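Local coordinates for putative secreted cellulose binding protein (Streptomyces coelicolor, PDB 4OY7) that oxidatively cleaves glycosidic bonds in cellulose as a copper-dependent lytic polysaccharide monooxygenase, of which this chain is the catalytic domain, at residues A[46-51]-A[105-110]; A[174-179]-A[183-188]; A[144-149]-A[153-158]. All coordinates share one frame; numbering follows the deposited sequence.

Contact 1: residues A[46-51]-A[105-110]. With CU (copper (II) ion), chain I.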
loop_
_atom_site.group_PDB
_atom_site.type_symbol
_atom_site.label_atom_id
_atom_site.label_comp_id
_atom_site.label_asym_id
_atom_site.label_seq_id
_atom_site.Cartn_x
_atom_site.Cartn_y
_atom_site.Cartn_z
ATOM N N ASN A 46 10.354 -9.186 -1.826
ATOM C CA ASN A 46 9.910 -8.344 -2.959
ATOM C C ASN A 46 8.706 -7.497 -2.606
ATOM O O ASN A 46 7.813 -7.345 -3.397
ATOM C CB ASN A 46 9.559 -9.233 -4.148
ATOM C CG ASN A 46 10.774 -9.930 -4.720
ATOM O OD1 ASN A 46 11.572 -9.319 -5.461
ATOM N ND2 ASN A 46 10.906 -11.208 -4.427
ATOM N N TRP A 47 8.721 -6.932 -1.408
ATOM C CA TRP A 47 7.603 -6.145 -0.892
ATOM C C TRP A 47 7.121 -4.981 -1.783
ATOM O O TRP A 47 5.947 -4.585 -1.722
ATOM C CB TRP A 47 7.991 -5.621 0.497
ATOM C CG TRP A 47 9.225 -4.758 0.537
ATOM C CD1 TRP A 47 10.505 -5.163 0.769
ATOM C CD2 TRP A 47 9.293 -3.330 0.343
ATOM N NE1 TRP A 47 11.358 -4.089 0.740
ATOM C CE2 TRP A 47 10.633 -2.954 0.489
ATOM C CE3 TRP A 47 8.342 -2.340 0.037
ATOM C CZ2 TRP A 47 11.057 -1.631 0.347
ATOM C CZ3 TRP A 47 8.764 -1.026 -0.066
ATOM C CH2 TRP A 47 10.115 -0.688 0.079
ATOM N N PHE A 48 8.019 -4.510 -2.636
ATOM C CA PHE A 48 7.794 -3.406 -3.563
ATOM C C PHE A 48 7.192 -3.827 -4.903
ATOM O O PHE A 48 6.876 -2.969 -5.723
ATOM C CB PHE A 48 9.146 -2.714 -3.815
ATOM C CG PHE A 48 10.285 -3.692 -4.017
ATOM C CD1 PHE A 48 10.353 -4.482 -5.165
ATOM C CD2 PHE A 48 11.270 -3.860 -3.039
ATOM C CE1 PHE A 48 11.373 -5.405 -5.353
ATOM C CE2 PHE A 48 12.296 -4.772 -3.232
ATOM C CZ PHE A 48 12.339 -5.544 -4.379
ATOM N N ALA A 49 7.028 -5.122 -5.143
ATOM C CA ALA A 49 6.749 -5.607 -6.484
ATOM C C ALA A 49 5.284 -5.972 -6.698
ATOM O O ALA A 49 4.959 -6.852 -7.487
ATOM C CB ALA A 49 7.684 -6.780 -6.818
ATOM N N VAL A 50 4.389 -5.242 -6.021
ATOM C CA VAL A 50 2.956 -5.497 -6.133
ATOM C C VAL A 50 2.427 -4.804 -7.403
ATOM O O VAL A 50 1.925 -3.677 -7.356
ATOM C CB VAL A 50 2.181 -5.024 -4.891
ATOM C CG1 VAL A 50 0.774 -5.581 -4.955
ATOM C CG2 VAL A 50 2.843 -5.540 -3.625
ATOM N N LEU A 51 2.531 -5.490 -8.528
ATOM C CA LEU A 51 2.411 -4.873 -9.822
ATOM C C LEU A 51 1.541 -5.690 -10.763
ATOM O O LEU A 51 1.363 -6.890 -10.599
ATOM C CB LEU A 51 3.816 -4.638 -10.417
ATOM C CG LEU A 51 4.628 -5.885 -10.820
ATOM C CD1 LEU A 51 4.387 -6.328 -12.256
ATOM C CD2 LEU A 51 6.113 -5.579 -10.657
ATOM N N SER A 105 8.012 4.202 -1.936
ATOM C CA SER A 105 9.296 3.656 -2.352
ATOM C C SER A 105 9.628 3.968 -3.797
ATOM O O SER A 105 8.797 3.838 -4.650
ATOM C CB SER A 105 9.311 2.135 -2.166
ATOM O OG SER A 105 10.466 1.548 -2.739
ATOM N N ASN A 106 10.886 4.352 -4.052
ATOM C CA ASN A 106 11.387 4.455 -5.431
ATOM C C ASN A 106 12.385 3.336 -5.730
ATOM O O ASN A 106 13.449 3.582 -6.295
ATOM C CB ASN A 106 12.023 5.824 -5.711
ATOM C CG ASN A 106 13.249 6.082 -4.878
ATOM O OD1 ASN A 106 13.583 5.291 -4.000
ATOM N ND2 ASN A 106 13.908 7.204 -5.120
ATOM N N TRP A 107 12.048 2.105 -5.332
ATOM C CA TRP A 107 12.988 1.000 -5.526
ATOM C C TRP A 107 13.426 0.906 -6.996
ATOM O O TRP A 107 14.602 0.688 -7.274
ATOM C CB TRP A 107 12.409 -0.334 -5.007
ATOM C CG TRP A 107 13.462 -1.418 -4.920
ATOM C CD1 TRP A 107 13.571 -2.523 -5.726
ATOM C CD2 TRP A 107 14.581 -1.474 -4.018
ATOM N NE1 TRP A 107 14.666 -3.273 -5.354
ATOM C CE2 TRP A 107 15.318 -2.639 -4.331
ATOM C CE3 TRP A 107 15.040 -0.644 -2.977
ATOM C CZ2 TRP A 107 16.489 -3.002 -3.636
ATOM C CZ3 TRP A 107 16.209 -0.999 -2.303
ATOM C CH2 TRP A 107 16.912 -2.176 -2.627
ATOM N N ALA A 108 12.481 1.044 -7.928
ATOM C CA ALA A 108 12.819 1.462 -9.297
ATOM C C ALA A 108 11.900 2.604 -9.642
ATOM O O ALA A 108 10.721 2.540 -9.375
ATOM C CB ALA A 108 12.712 0.324 -10.305
ATOM N N ALA A 109 12.460 3.674 -10.183
ATOM C CA ALA A 109 11.714 4.901 -10.398
ATOM C C ALA A 109 11.077 4.911 -11.787
ATOM O O ALA A 109 11.629 4.372 -12.754
ATOM C CB ALA A 109 12.637 6.099 -10.259
ATOM N N HIS A 110 9.955 5.609 -11.881
ATOM C CA HIS A 110 9.200 5.713 -13.115
ATOM C C HIS A 110 8.412 7.020 -13.112
ATOM O O HIS A 110 7.939 7.449 -12.060
ATOM C CB HIS A 110 8.186 4.565 -13.240
ATOM C CG HIS A 110 8.774 3.193 -13.115
ATOM N ND1 HIS A 110 9.587 2.633 -14.080
ATOM C CD2 HIS A 110 8.653 2.264 -12.140
ATOM C CE1 HIS A 110 9.939 1.419 -13.708
ATOM N NE2 HIS A 110 9.416 1.183 -12.520
HETATM CU CU CU I . 9.508 -0.891 -11.353
HETATM O O HOH W 1 9.040 -1.640 -12.907
#
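Phe48 and Trp107 lie face over face. Their offset stack puts the phenyl ring on the five-membered half of the indole, with centroids 3.9 Å apart and planes only 16° from parallel. The overlap is uneven: Trp107 CD1 sits 3.4 Å above the plane of the Phe48 ring, close to its centre, whereas Phe48 CE2 falls toward the rim of the indole. At the far end of the phenyl ring, Phe48 CZ meets Trp107 NE1 at 3.4 Å. Two different torsions bring the rings together. Phe48 holds CG between its backbone N and carbonyl carbon (chi1 43°), while Trp107 carries its indole opposite the backbone N (chi1 -168°). On the reverse face of the phenyl ring, Asn46 CA packs toward the rim, within a type I turn closed by Ala49 N to Asn46 O (2.9 Å).

Next to the stack, Trp47 brings CH2 within 3.6 Å of Ser105 OG, an oblique approach with no hydrogen bond. Phe48 CD2 covers one face of the Trp47 indole, tying this smaller contact to the stack. Ser105 OG also accepts a weak bond from Trp107 N (3.1 Å). No hydrogen bond crosses between the segments, so ring packing carries the join.

The segment 105-110 ends at the metal, where His110 NE2 binds copper at 2.4 Å. His1, whose backbone N is another ligand, has its side chain beside Phe48. This is the histidine brace of AA10 lytic polysaccharide monooxygenases, here flanked by an aromatic pair.

Contact 2: residues A[174-179]-A[183-188]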
loop_
_atom_site.group_PDB
_atom_site.type_symbol
_atom_site.label_atom_id
_atom_site.label_comp_id
_atom_site.label_asym_id
_atom_site.label_seq_id
_atom_site.Cartn_x
_atom_site.Cartn_y
_atom_site.Cartn_z
ATOM N N MET A 174 -3.333 3.113 -2.888
ATOM C CA MET A 174 -2.699 3.911 -3.932
ATOM C C MET A 174 -2.440 3.079 -5.157
ATOM O O MET A 174 -2.053 1.889 -5.052
ATOM C CB MET A 174 -1.391 4.532 -3.467
ATOM C CG MET A 174 -1.454 5.167 -2.105
ATOM S SD MET A 174 0.064 6.084 -1.754
ATOM C CE MET A 174 -0.147 6.303 0.001
ATOM N N GLN A 175 -2.700 3.685 -6.299
ATOM C CA GLN A 175 -2.376 3.091 -7.594
ATOM C C GLN A 175 -1.371 4.007 -8.262
ATOM O O GLN A 175 -1.610 5.206 -8.468
ATOM C CB GLN A 175 -3.613 2.882 -8.461
ATOM C CG GLN A 175 -3.362 1.967 -9.642
ATOM C CD GLN A 175 -4.634 1.641 -10.406
ATOM O OE1 GLN A 175 -5.741 1.748 -9.862
ATOM N NE2 GLN A 175 -4.486 1.207 -11.665
ATOM N N TRP A 176 -0.196 3.445 -8.535
ATOM C CA TRP A 176 0.870 4.149 -9.192
ATOM C C TRP A 176 0.748 3.842 -10.669
ATOM O O TRP A 176 0.991 2.704 -11.092
ATOM C CB TRP A 176 2.228 3.672 -8.670
ATOM C CG TRP A 176 3.412 4.422 -9.184
ATOM C CD1 TRP A 176 3.424 5.622 -9.863
ATOM C CD2 TRP A 176 4.787 4.044 -9.018
ATOM N NE1 TRP A 176 4.719 5.987 -10.138
ATOM C CE2 TRP A 176 5.570 5.041 -9.631
ATOM C CE3 TRP A 176 5.433 2.948 -8.405
ATOM C CZ2 TRP A 176 6.958 4.981 -9.654
ATOM C CZ3 TRP A 176 6.778 2.886 -8.443
ATOM C CH2 TRP A 176 7.542 3.905 -9.042
ATOM N N VAL A 177 0.371 4.853 -11.433
ATOM C CA VAL A 177 0.065 4.709 -12.847
ATOM C C VAL A 177 1.191 5.308 -13.660
ATOM O O VAL A 177 1.361 6.534 -13.743
ATOM C CB VAL A 177 -1.293 5.367 -13.163
ATOM C CG1 VAL A 177 -1.647 5.194 -14.640
ATOM C CG2 VAL A 177 -2.331 4.775 -12.223
ATOM N N ARG A 178 2.023 4.433 -14.219
ATOM C CA ARG A 178 3.124 4.883 -15.049
ATOM C C ARG A 178 2.595 5.591 -16.278
ATOM O O ARG A 178 1.568 5.216 -16.829
ATOM C CB ARG A 178 4.023 3.701 -15.469
ATOM C CG ARG A 178 4.870 3.160 -14.322
ATOM C CD ARG A 178 5.722 1.963 -14.749
ATOM N NE ARG A 178 6.705 2.329 -15.772
ATOM C CZ ARG A 178 7.574 1.468 -16.312
ATOM N NH1 ARG A 178 7.602 0.193 -15.945
ATOM N NH2 ARG A 178 8.398 1.876 -17.267
ATOM N N SER A 179 3.286 6.642 -16.667
ATOM C CA SER A 179 2.955 7.352 -17.908
ATOM C C SER A 179 3.670 6.769 -19.118
ATOM O O SER A 179 3.356 7.150 -20.247
ATOM C CB SER A 179 3.254 8.837 -17.774
ATOM O OG SER A 179 4.610 9.009 -17.458
ATOM N N GLU A 183 2.394 -1.007 -17.000
ATOM C CA GLU A 183 2.643 -1.501 -15.647
ATOM C C GLU A 183 2.218 -0.473 -14.610
ATOM O O GLU A 183 2.552 0.718 -14.729
ATOM C CB GLU A 183 4.108 -1.854 -15.469
ATOM C CG GLU A 183 4.451 -2.474 -14.121
ATOM C CD GLU A 183 5.946 -2.687 -13.990
ATOM O OE1 GLU A 183 6.658 -1.673 -14.012
ATOM O OE2 GLU A 183 6.399 -3.849 -13.914
ATOM N N ASN A 184 1.444 -0.929 -13.622
ATOM C CA ASN A 184 1.030 -0.117 -12.492
ATOM C C ASN A 184 1.351 -0.876 -11.183
ATOM O O ASN A 184 1.380 -2.110 -11.169
ATOM C CB ASN A 184 -0.500 0.094 -12.522
ATOM C CG ASN A 184 -1.028 0.976 -13.655
ATOM O OD1 ASN A 184 -2.260 1.158 -13.698
ATOM N ND2 ASN A 184 -0.175 1.547 -14.525
ATOM N N PHE A 185 1.463 -0.139 -10.083
ATOM C CA PHE A 185 1.698 -0.686 -8.734
ATOM C C PHE A 185 0.499 -0.432 -7.819
ATOM O O PHE A 185 -0.231 0.538 -7.985
ATOM C CB PHE A 185 2.994 -0.098 -8.174
ATOM C CG PHE A 185 4.193 -0.530 -8.959
ATOM C CD1 PHE A 185 4.534 0.076 -10.152
ATOM C CD2 PHE A 185 4.874 -1.657 -8.562
ATOM C CE1 PHE A 185 5.605 -0.399 -10.892
ATOM C CE2 PHE A 185 5.935 -2.139 -9.288
ATOM C CZ PHE A 185 6.283 -1.518 -10.455
ATOM N N PHE A 186 0.318 -1.316 -6.848
ATOM C CA PHE A 186 -0.873 -1.329 -6.029
ATOM C C PHE A 186 -0.469 -1.383 -4.566
ATOM O O PHE A 186 0.290 -2.262 -4.162
ATOM C CB PHE A 186 -1.736 -2.547 -6.397
ATOM C CG PHE A 186 -2.351 -2.433 -7.772
ATOM C CD1 PHE A 186 -1.607 -2.713 -8.901
ATOM C CD2 PHE A 186 -3.674 -1.982 -7.939
ATOM C CE1 PHE A 186 -2.129 -2.528 -10.175
ATOM C CE2 PHE A 186 -4.196 -1.806 -9.223
ATOM C CZ PHE A 186 -3.418 -2.079 -10.333
ATOM N N SER A 187 -0.948 -0.407 -3.806
ATOM C CA SER A 187 -0.496 -0.235 -2.429
ATOM C C SER A 187 -1.622 -0.078 -1.457
ATOM O O SER A 187 -2.447 0.789 -1.650
ATOM C CB SER A 187 0.381 1.012 -2.346
ATOM O OG SER A 187 0.839 1.263 -1.024
ATOM N N CYS A 188 -1.590 -0.835 -0.358
ATOM C CA CYS A 188 -2.658 -0.800 0.666
ATOM C C CYS A 188 -2.073 -0.557 2.035
ATOM O O CYS A 188 -1.218 -1.320 2.478
ATOM C CB CYS A 188 -3.373 -2.125 0.702
ATOM S SG CYS A 188 -4.588 -2.390 -0.636
HETATM O O HOH W 2 -0.260 2.796 -17.060
#
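Phe185 and Trp176, facing each other as an antiparallel hydrogen-bonded pair, send their side chains to the same side of the sheet. The backbone bonds Trp176 N to Phe185 O (3.0 Å) and Phe185 N to Trp176 O fix this register. The rings run side by side but neither stack nor meet edge to face: their planes stand 41° apart, and Trp176 CE3 approaches Phe185 CD1 at 3.5 Å.

Arg178 and Glu183 meet at the turn end of the hairpin. Bent at chi3 (64°), Arg178 passes over Glu183 O and delivers NH1 to Glu183 OE1 at 2.8 Å. In this salt bridge NH1 points at OE1 within the guanidinium plane but comes to it from above the plane of the carboxylate; NE bridges to Asp180.

On the opposite side of the sheet, Asn184 OD1 accepts from Gln175 NE2 (3.0 Å) and from Gly57 N, while NE2 of Gln175 also reaches Arg58 O. Asn184 ND2 donates to Glu183 O and to water 2, which bonds Arg178 O. A leucine here would probably leave Gly57 N without its acceptor, cost Gln175 NE2 one of its two bonds and leave water 2 without its side-chain donor.

The pairing is a beta hairpin of the immunoglobulin-like AA10 core, with Phe185 CZ 3.4 Å from the copper.

Contact 3: residues A[144-149]-A[153-158]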
loop_
_atom_site.group_PDB
_atom_site.type_symbol
_atom_site.label_atom_id
_atom_site.label_comp_id
_atom_site.label_asym_id
_atom_site.label_seq_id
_atom_site.Cartn_x
_atom_site.Cartn_y
_atom_site.Cartn_z
ATOM N N PRO A 144 8.595 14.677 -6.323
ATOM C CA PRO A 144 10.047 14.564 -6.186
ATOM C C PRO A 144 10.513 13.344 -5.381
ATOM O O PRO A 144 9.701 12.669 -4.703
ATOM C CB PRO A 144 10.425 15.849 -5.446
ATOM C CG PRO A 144 9.217 16.181 -4.651
ATOM C CD PRO A 144 8.041 15.738 -5.466
ATOM N N GLN A 145 11.829 13.093 -5.447
ATOM C CA GLN A 145 12.430 11.933 -4.782
ATOM C C GLN A 145 13.500 12.351 -3.788
ATOM O O GLN A 145 14.209 13.336 -4.012
ATOM C CB GLN A 145 13.040 10.984 -5.820
ATOM C CG GLN A 145 12.010 10.192 -6.630
ATOM C CD GLN A 145 12.648 9.486 -7.818
ATOM O OE1 GLN A 145 13.482 8.605 -7.650
ATOM N NE2 GLN A 145 12.268 9.889 -9.030
ATOM N N GLN A 146 13.602 11.608 -2.694
ATOM C CA GLN A 146 14.687 11.762 -1.704
ATOM C C GLN A 146 15.384 10.406 -1.626
ATOM O O GLN A 146 14.739 9.395 -1.338
ATOM C CB GLN A 146 14.069 12.157 -0.358
ATOM C CG GLN A 146 14.989 12.163 0.855
ATOM C CD GLN A 146 15.717 13.474 1.006
ATOM O OE1 GLN A 146 15.111 14.516 1.256
ATOM N NE2 GLN A 146 17.009 13.438 0.831
ATOM N N GLY A 147 16.683 10.368 -1.905
ATOM C CA GLY A 147 17.401 9.095 -2.001
ATOM C C GLY A 147 17.360 8.566 -3.424
ATOM O O GLY A 147 16.369 8.738 -4.143
ATOM N N SER A 148 18.460 7.959 -3.853
ATOM C CA SER A 148 18.547 7.429 -5.202
ATOM C C SER A 148 17.655 6.199 -5.353
ATOM O O SER A 148 17.478 5.431 -4.401
ATOM C CB SER A 148 19.996 7.077 -5.538
ATOM O OG SER A 148 20.799 8.244 -5.565
ATOM N N PRO A 149 17.094 5.997 -6.556
ATOM C CA PRO A 149 16.340 4.780 -6.776
ATOM C C PRO A 149 17.158 3.540 -6.468
ATOM O O PRO A 149 18.368 3.512 -6.716
ATOM C CB PRO A 149 15.993 4.840 -8.267
ATOM C CG PRO A 149 16.020 6.289 -8.606
ATOM C CD PRO A 149 17.072 6.886 -7.730
ATOM N N GLY A 153 15.641 3.013 1.845
ATOM C CA GLY A 153 15.057 4.259 2.356
ATOM C C GLY A 153 14.662 5.272 1.284
ATOM O O GLY A 153 14.053 6.296 1.597
ATOM N N GLY A 154 14.978 4.985 0.024
ATOM C CA GLY A 154 14.678 5.914 -1.058
ATOM C C GLY A 154 13.194 6.028 -1.294
ATOM O O GLY A 154 12.455 5.039 -1.172
ATOM N N HIS A 155 12.730 7.241 -1.602
ATOM C CA HIS A 155 11.299 7.422 -1.793
ATOM C C HIS A 155 10.924 8.699 -2.531
ATOM O O HIS A 155 11.643 9.719 -2.509
ATOM C CB HIS A 155 10.595 7.431 -0.438
ATOM C CG HIS A 155 11.099 8.499 0.467
ATOM N ND1 HIS A 155 12.258 8.368 1.201
ATOM C CD2 HIS A 155 10.632 9.745 0.718
ATOM C CE1 HIS A 155 12.478 9.485 1.871
ATOM N NE2 HIS A 155 11.491 10.326 1.613
ATOM N N TYR A 156 9.777 8.607 -3.185
ATOM C CA TYR A 156 8.986 9.777 -3.564
ATOM C C TYR A 156 8.368 10.360 -2.299
ATOM O O TYR A 156 8.184 9.665 -1.312
ATOM C CB TYR A 156 7.882 9.365 -4.533
ATOM C CG TYR A 156 8.370 8.815 -5.859
ATOM C CD1 TYR A 156 8.645 9.660 -6.939
ATOM C CD2 TYR A 156 8.536 7.447 -6.047
ATOM C CE1 TYR A 156 9.070 9.142 -8.149
ATOM C CE2 TYR A 156 8.962 6.926 -7.258
ATOM C CZ TYR A 156 9.208 7.776 -8.307
ATOM O OH TYR A 156 9.642 7.244 -9.488
ATOM N N TYR A 157 8.082 11.650 -2.308
ATOM C CA TYR A 157 7.551 12.330 -1.162
ATOM C C TYR A 157 6.593 13.430 -1.637
ATOM O O TYR A 157 6.840 14.132 -2.641
ATOM C CB TYR A 157 8.654 12.914 -0.230
ATOM C CG TYR A 157 9.501 14.023 -0.782
ATOM C CD1 TYR A 157 9.108 15.345 -0.664
ATOM C CD2 TYR A 157 10.720 13.769 -1.389
ATOM C CE1 TYR A 157 9.894 16.376 -1.139
ATOM C CE2 TYR A 157 11.515 14.802 -1.862
ATOM C CZ TYR A 157 11.094 16.101 -1.740
ATOM O OH TYR A 157 11.865 17.132 -2.237
ATOM N N TRP A 158 5.516 13.563 -0.874
ATOM C CA TRP A 158 4.502 14.606 -1.041
ATOM C C TRP A 158 3.676 14.760 0.226
ATOM O O TRP A 158 3.780 13.948 1.135
ATOM C CB TRP A 158 3.593 14.320 -2.225
ATOM C CG TRP A 158 2.680 13.125 -2.130
ATOM C CD1 TRP A 158 1.405 13.111 -1.622
ATOM C CD2 TRP A 158 2.942 11.782 -2.581
ATOM N NE1 TRP A 158 0.855 11.850 -1.741
ATOM C CE2 TRP A 158 1.772 11.020 -2.332
ATOM C CE3 TRP A 158 4.046 11.161 -3.213
ATOM C CZ2 TRP A 158 1.671 9.678 -2.663
ATOM C CZ3 TRP A 158 3.951 9.815 -3.550
ATOM C CH2 TRP A 158 2.760 9.086 -3.280
#
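Gln146 and His155 exchange the two strongest bonds, an antiparallel hydrogen-bonded pair that defines a beta hairpin at the border of the four-stranded sheet, where strand 145-146 is outermost. Gln146 N donates to His155 O over 2.7 Å, almost straight at 171°, and His155 N returns a bond to Gln146 O (3.0 Å). One step outward, Tyr157 N reaches Pro144 O at 3.1 Å and extends the pairing.

The imidazole of His155 is held flat by a bond inside its own segment: ND1 donates to Gly153 O (2.8 Å), with the acceptor in the ring plane. With CG set between the backbone N and carbonyl carbon (chi1 58°), the ring turns back toward the start of its segment, which brings ND1 to that oxygen. Gln146 O then lies over one ring face, and the Gln146 side chain runs alongside, its CB 3.7 Å from His155 NE2.

The other side of the hairpin carries Gln145 and Tyr156, pointing the same way. Gln145 CG rests over the tyrosine face, 3.3 Å above its plane and off-centre, in a CH-pi contact; the amide oxygen OE1 goes on to Asn106 ND2. Near the turn, Gly147 and Gly154 come close backbone to backbone, and a beta carbon on Gly154 would collide with Ser148 O.

At the opposite end, Tyr157 lies across Pro144 at about a right angle. The Gln146 backbone N faces the edge of the tyrosine ring, while Pro144 CG stands over its face, 3.7 Å from the ring centroid.

Contacts 1 and 2 border the copper site directly, and contact 3 reaches it through Tyr156. Contacts 1 and 2, with centres about 9 Å apart, are joined by a probable backbone hydrogen bond from Phe186 N to Val50 O (2.9 Å). Nearer the metal, Arg178 CZ packs 3.2 Å from ND1 of the copper ligand His110. Contact 3 is further out, its centre about 12 Å from that of contact 1, yet Tyr156 OH probably hydrogen-bonds His110 N at 2.9 Å, making Tyr156 a second-shell neighbour about 8 Å from copper by nearest atoms. Contacts 2 and 3 meet where Trp176 CZ2 packs 3.5 Å from Tyr156 OH, so the hairpin 144-149/153-158 abuts Trp176, whose ring also meets that of His110.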